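Local coordinates for enterobactin synthetase component F-related protein (Vibrio cholerae serotype O1, PDB 4OXI), which probably activates glycine with ATP as an adenylation enzyme, and binds glycyl-adenosine-5'-phosphate, in a pathway that modifies lipopolysaccharide and gives resistance to antimicrobial peptides, at residues Gln302-Ile313 and Ser329-Leu340; Gly379-Arg387 and Val454-His463. All blocks are in the same frame, centred on the assembly; numbering follows the deposited sequence.

Interaction 1: residues Gln302-Ile313 and Ser329-Leu340; sequences QLTVWLSVPTVI and SLRLSFFCGQAL. With GAP (glycyl-adenosine-5'-phosphate), chain B.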
loop_
_atom_site.group_PDB
_atom_site.type_symbol
_atom_site.label_atom_id
_atom_site.label_comp_id
_atom_site.label_asym_id
_atom_site.label_seq_id
_atom_site.Cartn_x
_atom_site.Cartn_y
_atom_site.Cartn_z
ATOM N N GLN A 302 -14.519 13.657 12.717
ATOM C CA GLN A 302 -14.969 12.654 13.674
ATOM C C GLN A 302 -14.768 11.234 13.127
ATOM O O GLN A 302 -15.683 10.416 13.160
ATOM C CB GLN A 302 -16.451 12.884 14.026
ATOM C CG GLN A 302 -16.699 14.197 14.803
ATOM C CD GLN A 302 -16.058 14.168 16.190
ATOM O OE1 GLN A 302 -16.553 13.493 17.097
ATOM N NE2 GLN A 302 -14.937 14.876 16.351
ATOM N N LEU A 303 -13.579 10.948 12.612
ATOM C CA LEU A 303 -13.278 9.607 12.108
ATOM C C LEU A 303 -13.344 8.598 13.241
ATOM O O LEU A 303 -12.921 8.887 14.356
ATOM C CB LEU A 303 -11.888 9.562 11.480
ATOM C CG LEU A 303 -11.686 10.466 10.261
ATOM C CD1 LEU A 303 -10.405 10.081 9.520
ATOM C CD2 LEU A 303 -12.879 10.410 9.317
ATOM N N THR A 304 -13.865 7.413 12.947
ATOM C CA THR A 304 -13.984 6.381 13.966
ATOM C C THR A 304 -12.956 5.281 13.734
ATOM O O THR A 304 -12.654 4.503 14.650
ATOM C CB THR A 304 -15.407 5.779 14.005
ATOM O OG1 THR A 304 -15.699 5.162 12.745
ATOM C CG2 THR A 304 -16.447 6.866 14.272
ATOM N N VAL A 305 -12.410 5.224 12.516
ATOM C CA VAL A 305 -11.438 4.185 12.138
ATOM C C VAL A 305 -10.248 4.789 11.380
ATOM O O VAL A 305 -10.431 5.578 10.446
ATOM C CB VAL A 305 -12.104 3.079 11.255
ATOM C CG1 VAL A 305 -11.129 1.950 10.963
ATOM C CG2 VAL A 305 -13.336 2.511 11.926
ATOM N N TRP A 306 -9.033 4.400 11.769
ATOM C CA TRP A 306 -7.813 4.951 11.184
ATOM C C TRP A 306 -6.758 3.878 10.908
ATOM O O TRP A 306 -6.559 2.979 11.725
ATOM C CB TRP A 306 -7.214 6.007 12.120
ATOM C CG TRP A 306 -5.956 6.640 11.581
ATOM C CD1 TRP A 306 -4.672 6.251 11.827
ATOM C CD2 TRP A 306 -5.871 7.778 10.708
ATOM N NE1 TRP A 306 -3.789 7.078 11.160
ATOM C CE2 TRP A 306 -4.503 8.024 10.465
ATOM C CE3 TRP A 306 -6.823 8.609 10.101
ATOM C CZ2 TRP A 306 -4.059 9.076 9.644
ATOM C CZ3 TRP A 306 -6.382 9.658 9.289
ATOM C CH2 TRP A 306 -5.015 9.882 9.070
ATOM N N LEU A 307 -6.086 3.979 9.758
ATOM C CA LEU A 307 -4.932 3.127 9.446
ATOM C C LEU A 307 -3.859 3.954 8.752
ATOM O O LEU A 307 -4.144 4.644 7.755
ATOM C CB LEU A 307 -5.328 1.958 8.541
ATOM C CG LEU A 307 -4.154 1.171 7.936
ATOM C CD1 LEU A 307 -3.318 0.462 8.997
ATOM C CD2 LEU A 307 -4.635 0.153 6.927
ATOM N N SER A 308 -2.637 3.898 9.270
ATOM C CA SER A 308 -1.505 4.544 8.616
ATOM C C SER A 308 -0.200 3.974 9.160
ATOM O O SER A 308 -0.215 3.158 10.073
ATOM C CB SER A 308 -1.540 6.044 8.872
ATOM O OG SER A 308 -1.257 6.306 10.239
ATOM N N VAL A 309 0.928 4.404 8.600
ATOM C CA VAL A 309 2.231 4.123 9.194
ATOM C C VAL A 309 2.274 4.858 10.535
ATOM O O VAL A 309 1.544 5.837 10.732
ATOM C CB VAL A 309 3.397 4.592 8.289
ATOM C CG1 VAL A 309 3.500 3.714 7.051
ATOM C CG2 VAL A 309 3.224 6.073 7.886
ATOM N N PRO A 310 3.098 4.380 11.475
ATOM C CA PRO A 310 3.118 4.994 12.807
ATOM C C PRO A 310 3.859 6.343 12.864
ATOM O O PRO A 310 3.849 6.997 13.906
ATOM C CB PRO A 310 3.844 3.947 13.659
ATOM C CG PRO A 310 4.666 3.160 12.683
ATOM C CD PRO A 310 3.829 3.100 11.444
ATOM N N THR A 311 4.480 6.748 11.762
ATOM C CA THR A 311 5.075 8.077 11.638
ATOM C C THR A 311 4.026 9.126 11.949
ATOM O O THR A 311 4.319 10.190 12.499
ATOM C CB THR A 311 5.586 8.315 10.198
ATOM O OG1 THR A 311 6.688 7.443 9.939
ATOM C CG2 THR A 311 6.065 9.735 10.019
ATOM N N VAL A 312 2.789 8.820 11.590
ATOM C CA VAL A 312 1.697 9.753 11.810
ATOM C C VAL A 312 1.590 10.177 13.280
ATOM O O VAL A 312 1.270 11.330 13.575
ATOM C CB VAL A 312 0.391 9.163 11.263
ATOM C CG1 VAL A 312 -0.826 9.741 11.967
ATOM C CG2 VAL A 312 0.323 9.401 9.752
ATOM N N ILE A 313 1.902 9.261 14.197
ATOM C CA ILE A 313 1.833 9.560 15.628
ATOM C C ILE A 313 2.902 10.569 16.017
ATOM O O ILE A 313 2.639 11.496 16.782
ATOM C CB ILE A 313 2.027 8.308 16.493
ATOM C CG1 ILE A 313 1.017 7.222 16.103
ATOM C CG2 ILE A 313 1.909 8.666 17.979
ATOM C CD1 ILE A 313 1.354 5.833 16.688
ATOM N N SER A 329 -13.564 10.296 19.080
ATOM C CA SER A 329 -14.333 9.567 18.063
ATOM C C SER A 329 -13.608 8.318 17.523
ATOM O O SER A 329 -14.245 7.447 16.929
ATOM C CB SER A 329 -14.716 10.484 16.896
ATOM O OG SER A 329 -13.574 10.787 16.089
ATOM N N LEU A 330 -12.295 8.227 17.731
ATOM C CA LEU A 330 -11.473 7.216 17.040
ATOM C C LEU A 330 -11.446 5.885 17.783
ATOM O O LEU A 330 -10.584 5.668 18.642
ATOM C CB LEU A 330 -10.035 7.724 16.876
ATOM C CG LEU A 330 -9.332 7.427 15.544
ATOM C CD1 LEU A 330 -7.824 7.476 15.707
ATOM C CD2 LEU A 330 -9.781 6.105 14.942
ATOM N N ARG A 331 -12.362 4.985 17.445
ATOM C CA ARG A 331 -12.531 3.765 18.248
ATOM C C ARG A 331 -11.604 2.633 17.821
ATOM O O ARG A 331 -11.357 1.703 18.594
ATOM C CB ARG A 331 -13.992 3.302 18.253
ATOM C CG ARG A 331 -14.456 2.574 16.999
ATOM C CD ARG A 331 -15.956 2.248 17.114
ATOM N NE ARG A 331 -16.448 1.470 15.982
ATOM C CZ ARG A 331 -16.288 0.153 15.856
ATOM N NH1 ARG A 331 -15.638 -0.542 16.786
ATOM N NH2 ARG A 331 -16.765 -0.471 14.788
ATOM N N LEU A 332 -11.082 2.716 16.600
ATOM C CA LEU A 332 -10.113 1.733 16.133
ATOM C C LEU A 332 -8.947 2.394 15.397
ATOM O O LEU A 332 -9.141 3.020 14.348
ATOM C CB LEU A 332 -10.786 0.691 15.233
ATOM C CG LEU A 332 -11.601 -0.438 15.874
ATOM C CD1 LEU A 332 -12.509 -1.086 14.840
ATOM C CD2 LEU A 332 -10.690 -1.489 16.508
ATOM N N SER A 333 -7.741 2.228 15.943
ATOM C CA SER A 333 -6.525 2.798 15.376
ATOM C C SER A 333 -5.617 1.672 14.946
ATOM O O SER A 333 -5.150 0.896 15.794
ATOM C CB SER A 333 -5.785 3.626 16.428
ATOM O OG SER A 333 -6.495 4.814 16.745
ATOM N N PHE A 334 -5.354 1.566 13.645
ATOM C CA PHE A 334 -4.411 0.550 13.177
ATOM C C PHE A 334 -3.123 1.219 12.706
ATOM O O PHE A 334 -3.164 2.288 12.087
ATOM C CB PHE A 334 -4.992 -0.256 12.016
ATOM C CG PHE A 334 -6.237 -1.039 12.347
ATOM C CD1 PHE A 334 -6.152 -2.358 12.765
ATOM C CD2 PHE A 334 -7.496 -0.478 12.171
ATOM C CE1 PHE A 334 -7.306 -3.100 13.038
ATOM C CE2 PHE A 334 -8.635 -1.199 12.439
ATOM C CZ PHE A 334 -8.540 -2.522 12.873
ATOM N N PHE A 335 -1.985 0.593 12.981
ATOM C CA PHE A 335 -0.715 1.072 12.452
ATOM C C PHE A 335 0.032 -0.078 11.789
ATOM O O PHE A 335 0.035 -1.200 12.304
ATOM C CB PHE A 335 0.111 1.740 13.553
ATOM C CG PHE A 335 -0.551 2.971 14.115
ATOM C CD1 PHE A 335 -0.633 4.137 13.361
ATOM C CD2 PHE A 335 -1.136 2.952 15.367
ATOM C CE1 PHE A 335 -1.273 5.277 13.859
ATOM C CE2 PHE A 335 -1.769 4.087 15.874
ATOM C CZ PHE A 335 -1.846 5.244 15.114
ATOM N N CYS A 336 0.626 0.188 10.626
ATOM C CA CYS A 336 1.330 -0.850 9.886
ATOM C C CYS A 336 2.500 -0.230 9.171
ATOM O O CYS A 336 2.451 0.952 8.798
ATOM C CB CYS A 336 0.412 -1.480 8.834
ATOM S SG CYS A 336 1.131 -2.940 7.992
ATOM N N GLY A 337 3.554 -1.012 8.970
ATOM C CA GLY A 337 4.614 -0.587 8.076
ATOM C C GLY A 337 5.985 -0.398 8.685
ATOM O O GLY A 337 6.988 -0.587 7.991
ATOM N N GLN A 338 6.025 0.000 9.957
ATOM C CA GLN A 338 7.273 0.248 10.675
ATOM C C GLN A 338 7.098 -0.188 12.115
ATOM O O GLN A 338 5.963 -0.305 12.596
ATOM C CB GLN A 338 7.601 1.742 10.703
ATOM C CG GLN A 338 7.317 2.464 9.429
ATOM C CD GLN A 338 7.602 3.941 9.530
ATOM O OE1 GLN A 338 6.679 4.764 9.545
ATOM N NE2 GLN A 338 8.889 4.293 9.598
ATOM N N ALA A 339 8.215 -0.391 12.809
ATOM C CA ALA A 339 8.193 -0.751 14.228
ATOM C C ALA A 339 7.368 0.245 15.028
ATOM O O ALA A 339 7.593 1.461 14.954
ATOM C CB ALA A 339 9.607 -0.844 14.788
ATOM N N LEU A 340 6.379 -0.270 15.756
ATOM C CA LEU A 340 5.532 0.575 16.595
ATOM C C LEU A 340 6.163 0.642 17.976
ATOM O O LEU A 340 6.319 -0.382 18.644
ATOM C CB LEU A 340 4.117 -0.005 16.681
ATOM C CG LEU A 340 3.093 0.761 17.512
ATOM C CD1 LEU A 340 2.950 2.182 16.987
ATOM C CD2 LEU A 340 1.748 0.055 17.492
HETATM N N GAP B . 1.632 -3.948 3.633
HETATM C CA GAP B . 2.058 -3.006 4.710
HETATM C C GAP B . 3.477 -2.575 4.391
HETATM O O GAP B . 4.092 -1.777 5.073
HETATM P PA GAP B . 5.547 -2.868 2.605
HETATM O O1A GAP B . 5.758 -4.009 1.642
HETATM O O2A GAP B . 5.627 -1.427 2.129
HETATM O O3A GAP B . 4.099 -3.171 3.222
HETATM C "C5'" GAP B . 6.785 -4.421 4.317
HETATM O "O5'" GAP B . 6.585 -3.101 3.812
HETATM C "C4'" GAP B . 7.850 -4.376 5.393
HETATM O "O4'" GAP B . 7.526 -3.355 6.340
HETATM C "C3'" GAP B . 7.904 -5.634 6.233
HETATM O "O3'" GAP B . 8.691 -6.642 5.600
HETATM C "C2'" GAP B . 8.510 -5.122 7.528
HETATM O "O2'" GAP B . 9.906 -4.919 7.374
HETATM C "C1'" GAP B . 7.971 -3.721 7.645
HETATM N N9 GAP B . 6.807 -3.719 8.560
HETATM C C8 GAP B . 5.515 -3.771 8.185
HETATM N N7 GAP B . 4.691 -3.734 9.262
HETATM C C5 GAP B . 5.475 -3.669 10.360
HETATM C C6 GAP B . 5.249 -3.622 11.820
HETATM N N6 GAP B . 3.987 -3.610 12.329
HETATM N N1 GAP B . 6.342 -3.570 12.617
HETATM C C2 GAP B . 7.601 -3.569 12.119
HETATM N N3 GAP B . 7.871 -3.611 10.800
HETATM C C4 GAP B . 6.868 -3.657 9.891
#
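Ile313 lays CD1 over one face of the Phe335 ring, 3.7 Å from the ring centroid, in a CH-pi contact displaced toward the rim. With CG anti to the carbonyl carbon (chi1 -63°), Phe335 turns its CD1 edge to the carbonyl oxygens of Ser308 and Val309, and its CE1 lies 4.1 Å from Trp306 CD1. Those two ring planes meet obliquely, at 58°. Trp306 NE1 donates to Ser308 OG, which donates in turn to Val309 O at 2.9 Å; this chain satisfies the buried indole N-H and hydroxyl together. On the face of the sheet opposite Trp306 and Phe335, Leu307 crosses Phe334, its CD1 3.5 Å from Phe334 CB.

At the C-terminal end the extended side chain of Gln338 runs past Pro310. Thr311 OG1 donates to Gln338 OE1 at 2.7 Å, in the carbonyl plane and on a lone pair. At the other end Ser329 OG reaches Leu303 O at 2.7 Å, from above the carbonyl plane.

Between the two layers of side chains, strands 305-308 and 332-336 run parallel, 9° apart, and exchange backbone bonds in ladder fashion; the straightest is Phe334 N to Trp306 O. Trp348 packs edge-to-face on Phe335, while helix 268-279 lies against Leu307 and Phe334. Toward the ligand, Cys336 SG stands 3.4 Å from the ligand's CA and Gly337 N lies 3.0 Å from adenine N7. The arrangement is a beta-alpha-beta unit, strand 305-308, helix 311-318 and strand 332-336, whose second strand leads into the adenylate pocket of this AMP-binding enzyme.

Interaction 2: residues Gly379-Arg387 and Val454-His463; sequences GMASVPIGR and VTKSNGVLIH. With GAP (glycyl-adenosine-5'-phosphate), chain B.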
loop_
_atom_site.group_PDB
_atom_site.type_symbol
_atom_site.label_atom_id
_atom_site.label_comp_id
_atom_site.label_asym_id
_atom_site.label_seq_id
_atom_site.Cartn_x
_atom_site.Cartn_y
_atom_site.Cartn_z
ATOM N N GLY A 379 4.902 -3.483 29.781
ATOM C CA GLY A 379 6.240 -3.133 30.210
ATOM C C GLY A 379 7.321 -3.536 29.221
ATOM O O GLY A 379 8.388 -3.983 29.639
ATOM N N MET A 380 7.047 -3.395 27.921
ATOM C CA MET A 380 8.045 -3.653 26.874
ATOM C C MET A 380 8.375 -2.359 26.137
ATOM O O MET A 380 7.600 -1.406 26.183
ATOM C CB MET A 380 7.535 -4.689 25.861
ATOM C CG MET A 380 6.974 -5.965 26.464
ATOM S SD MET A 380 6.214 -7.054 25.230
ATOM C CE MET A 380 7.597 -7.338 24.137
ATOM N N ALA A 381 9.506 -2.322 25.439
ATOM C CA ALA A 381 9.900 -1.100 24.728
ATOM C C ALA A 381 9.240 -0.945 23.350
ATOM O O ALA A 381 9.116 0.171 22.826
ATOM C CB ALA A 381 11.402 -1.032 24.597
ATOM N N SER A 382 8.835 -2.063 22.755
ATOM C CA SER A 382 8.162 -2.032 21.456
ATOM C C SER A 382 6.890 -2.859 21.521
ATOM O O SER A 382 6.732 -3.710 22.401
ATOM C CB SER A 382 9.063 -2.618 20.379
ATOM O OG SER A 382 9.351 -3.969 20.698
ATOM N N VAL A 383 5.984 -2.608 20.588
ATOM C CA VAL A 383 4.760 -3.383 20.486
ATOM C C VAL A 383 5.045 -4.583 19.601
ATOM O O VAL A 383 5.580 -4.434 18.497
ATOM C CB VAL A 383 3.631 -2.536 19.889
ATOM C CG1 VAL A 383 2.337 -3.330 19.803
ATOM C CG2 VAL A 383 3.434 -1.266 20.709
ATOM N N PRO A 384 4.721 -5.785 20.089
ATOM C CA PRO A 384 4.868 -7.010 19.288
ATOM C C PRO A 384 4.082 -6.910 17.978
ATOM O O PRO A 384 3.092 -6.180 17.933
ATOM C CB PRO A 384 4.226 -8.087 20.168
ATOM C CG PRO A 384 4.324 -7.534 21.594
ATOM C CD PRO A 384 4.249 -6.043 21.465
ATOM N N ILE A 385 4.503 -7.628 16.939
ATOM C CA ILE A 385 3.693 -7.717 15.719
ATOM C C ILE A 385 2.641 -8.818 15.877
ATOM O O ILE A 385 1.713 -8.932 15.074
ATOM C CB ILE A 385 4.547 -7.949 14.451
ATOM C CG1 ILE A 385 5.489 -9.142 14.615
ATOM C CG2 ILE A 385 5.368 -6.708 14.126
ATOM C CD1 ILE A 385 6.154 -9.575 13.269
ATOM N N GLY A 386 2.793 -9.636 16.915
ATOM C CA GLY A 386 1.688 -10.472 17.367
ATOM C C GLY A 386 1.656 -11.866 16.790
ATOM O O GLY A 386 2.669 -12.579 16.772
ATOM N N ARG A 387 0.483 -12.263 16.322
ATOM C CA ARG A 387 0.322 -13.570 15.707
ATOM C C ARG A 387 -0.561 -13.472 14.477
ATOM O O ARG A 387 -1.240 -12.462 14.268
ATOM C CB ARG A 387 -0.265 -14.568 16.711
ATOM C CG ARG A 387 -1.445 -14.018 17.496
ATOM C CD ARG A 387 -2.154 -15.120 18.328
ATOM N NE ARG A 387 -1.250 -15.740 19.293
ATOM C CZ ARG A 387 -1.031 -17.049 19.367
ATOM N NH1 ARG A 387 -0.180 -17.537 20.267
ATOM N NH2 ARG A 387 -1.668 -17.872 18.541
ATOM N N VAL A 454 12.774 -11.930 13.468
ATOM C CA VAL A 454 11.856 -11.869 14.602
ATOM C C VAL A 454 12.276 -12.776 15.750
ATOM O O VAL A 454 13.121 -13.661 15.588
ATOM C CB VAL A 454 10.434 -12.273 14.194
ATOM C CG1 VAL A 454 9.939 -11.401 13.048
ATOM C CG2 VAL A 454 10.405 -13.739 13.799
ATOM N N THR A 455 11.672 -12.550 16.914
ATOM C CA THR A 455 11.782 -13.501 18.016
ATOM C C THR A 455 10.391 -13.869 18.553
ATOM O O THR A 455 9.483 -13.038 18.557
ATOM C CB THR A 455 12.681 -12.965 19.158
ATOM O OG1 THR A 455 12.814 -13.969 20.169
ATOM C CG2 THR A 455 12.078 -11.739 19.776
ATOM N N LYS A 456 10.213 -15.120 18.970
ATOM C CA LYS A 456 8.961 -15.521 19.601
ATOM C C LYS A 456 9.078 -15.377 21.113
ATOM O O LYS A 456 9.897 -16.041 21.750
ATOM C CB LYS A 456 8.586 -16.953 19.243
ATOM C CG LYS A 456 7.225 -17.361 19.779
ATOM C CD LYS A 456 6.838 -18.741 19.309
ATOM C CE LYS A 456 5.492 -19.174 19.880
ATOM N NZ LYS A 456 5.188 -20.595 19.514
ATOM N N SER A 457 8.269 -14.500 21.688
ATOM C CA SER A 457 8.363 -14.224 23.112
ATOM C C SER A 457 6.973 -14.156 23.708
ATOM O O SER A 457 6.116 -13.435 23.197
ATOM C CB SER A 457 9.092 -12.907 23.348
ATOM O OG SER A 457 9.167 -12.629 24.734
ATOM N N ASN A 458 6.751 -14.925 24.774
ATOM C CA ASN A 458 5.458 -14.985 25.448
ATOM C C ASN A 458 4.321 -15.273 24.458
ATOM O O ASN A 458 3.213 -14.759 24.594
ATOM C CB ASN A 458 5.204 -13.697 26.255
ATOM C CG ASN A 458 4.266 -13.916 27.440
ATOM O OD1 ASN A 458 3.867 -15.044 27.736
ATOM N ND2 ASN A 458 3.919 -12.831 28.127
ATOM N N GLY A 459 4.608 -16.090 23.452
ATOM C CA GLY A 459 3.588 -16.504 22.500
ATOM C C GLY A 459 3.336 -15.569 21.318
ATOM O O GLY A 459 2.497 -15.875 20.460
ATOM N N VAL A 460 4.047 -14.443 21.260
ATOM C CA VAL A 460 3.886 -13.523 20.137
ATOM C C VAL A 460 5.222 -13.207 19.462
ATOM O O VAL A 460 6.289 -13.498 20.002
ATOM C CB VAL A 460 3.200 -12.210 20.574
ATOM C CG1 VAL A 460 1.810 -12.500 21.125
ATOM C CG2 VAL A 460 4.026 -11.513 21.625
ATOM N N LEU A 461 5.161 -12.617 18.276
ATOM C CA LEU A 461 6.373 -12.274 17.551
ATOM C C LEU A 461 6.789 -10.849 17.865
ATOM O O LEU A 461 5.950 -9.958 17.976
ATOM C CB LEU A 461 6.146 -12.442 16.049
ATOM C CG LEU A 461 6.003 -13.883 15.573
ATOM C CD1 LEU A 461 5.607 -13.931 14.105
ATOM C CD2 LEU A 461 7.317 -14.612 15.789
ATOM N N ILE A 462 8.088 -10.637 18.028
ATOM C CA ILE A 462 8.636 -9.292 18.172
ATOM C C ILE A 462 9.526 -9.027 16.960
ATOM O O ILE A 462 10.370 -9.854 16.633
ATOM C CB ILE A 462 9.512 -9.181 19.426
ATOM C CG1 ILE A 462 8.761 -9.689 20.661
ATOM C CG2 ILE A 462 10.017 -7.753 19.603
ATOM C CD1 ILE A 462 7.548 -8.905 20.976
ATOM N N HIS A 463 9.347 -7.883 16.302
ATOM C CA HIS A 463 10.124 -7.586 15.100
ATOM C C HIS A 463 11.431 -6.962 15.519
ATOM O O HIS A 463 11.423 -5.955 16.210
ATOM C CB HIS A 463 9.365 -6.624 14.174
ATOM C CG HIS A 463 10.081 -6.320 12.893
ATOM N ND1 HIS A 463 11.060 -5.354 12.796
ATOM C CD2 HIS A 463 9.955 -6.852 11.651
ATOM C CE1 HIS A 463 11.509 -5.305 11.552
ATOM N NE2 HIS A 463 10.859 -6.205 10.838
HETATM N N GAP B . 1.632 -3.948 3.633
HETATM C CA GAP B . 2.058 -3.006 4.710
HETATM C C GAP B . 3.477 -2.575 4.391
HETATM O O GAP B . 4.092 -1.777 5.073
HETATM P PA GAP B . 5.547 -2.868 2.605
HETATM O O1A GAP B . 5.758 -4.009 1.642
HETATM O O2A GAP B . 5.627 -1.427 2.129
HETATM O O3A GAP B . 4.099 -3.171 3.222
HETATM C "C5'" GAP B . 6.785 -4.421 4.317
HETATM O "O5'" GAP B . 6.585 -3.101 3.812
HETATM C "C4'" GAP B . 7.850 -4.376 5.393
HETATM O "O4'" GAP B . 7.526 -3.355 6.340
HETATM C "C3'" GAP B . 7.904 -5.634 6.233
HETATM O "O3'" GAP B . 8.691 -6.642 5.600
HETATM C "C2'" GAP B . 8.510 -5.122 7.528
HETATM O "O2'" GAP B . 9.906 -4.919 7.374
HETATM C "C1'" GAP B . 7.971 -3.721 7.645
HETATM N N9 GAP B . 6.807 -3.719 8.560
HETATM C C8 GAP B . 5.515 -3.771 8.185
HETATM N N7 GAP B . 4.691 -3.734 9.262
HETATM C C5 GAP B . 5.475 -3.669 10.360
HETATM C C6 GAP B . 5.249 -3.622 11.820
HETATM N N6 GAP B . 3.987 -3.610 12.329
HETATM N N1 GAP B . 6.342 -3.570 12.617
HETATM C C2 GAP B . 7.601 -3.569 12.119
HETATM N N3 GAP B . 7.871 -3.611 10.800
HETATM C C4 GAP B . 6.868 -3.657 9.891
HETATM O O HOH W 1 7.523 -5.777 17.154
#
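Ile385 and Gly386 both face Leu461 in a classic beta bulge: Leu461 O accepts from Ile385 N at 2.9 Å and, weakly, from Gly386 N, while Leu461 N returns a bond to Gly386 O. Around this single antiparallel bridge, Ile385 and Leu461 pack with CG1 of the isoleucine 3.7 Å from CB of the leucine. The first torsion of Ile385 (chi1 52°) sets CG1 between the backbone N and the carbonyl carbon, toward Leu461, and leaves CG2 for the ligand, 3.6 Å from adenine N1. Pro384 lies alongside Ile462, its CB 3.5 Å from Ile462 CD1, and its ring also packs across the Val460 side chain, touching CG2. From earlier in the loop, Met380 CE meets the same Ile462 CD1 tip to tip.

Residues 454-463 form the turn end of a beta hairpin made by strands 445-457 and 460-466, joined by a type I' turn from Ser457 to Val460, and the loop before strand 387-388 rests on its second strand. The hairpin belongs to the antiparallel sheet that includes strands 394-397 and 416-419, whereas strand 387-388 is an outermost strand of the mixed sheet of interaction 1. At the turn Arg387 NH1 makes a weak bond to Gly459 O.

Toward the nucleotide, a water bridges the backbones, donating to Val383 O and accepting from His463 N at 2.9 Å. The His463 ring lies with one face toward the adenine, N3 of the ligand 3.9 Å above its plane and over its centre. Asp452, which also binds the ligand through OD1, accepts a hydrogen bond from His463 NE2 and helps fix the imidazole's rotation.

Along the chain the contacts come in series. Interaction 1 closes first, its segments separated by fifteen residues, the first five of which complete helix 311-318. The chain then forms strands 356-360 and 370-373 of the same mixed sheet before interaction 2 opens with 379-387 and closes, after 66 intervening residues, on the hairpin 454-463. Neither contact nests in or crosses the other. They touch where Leu340 O probably accepts a hydrogen bond from Val383 N, although their centres lie 19 Å apart. Interaction 1 joins two neighbouring parallel strands of the mixed sheet; interaction 2 ties the loop leading to strand 387-388 to the antiparallel sheet. Both reach the adenine of glycyl-adenosine-5'-phosphate.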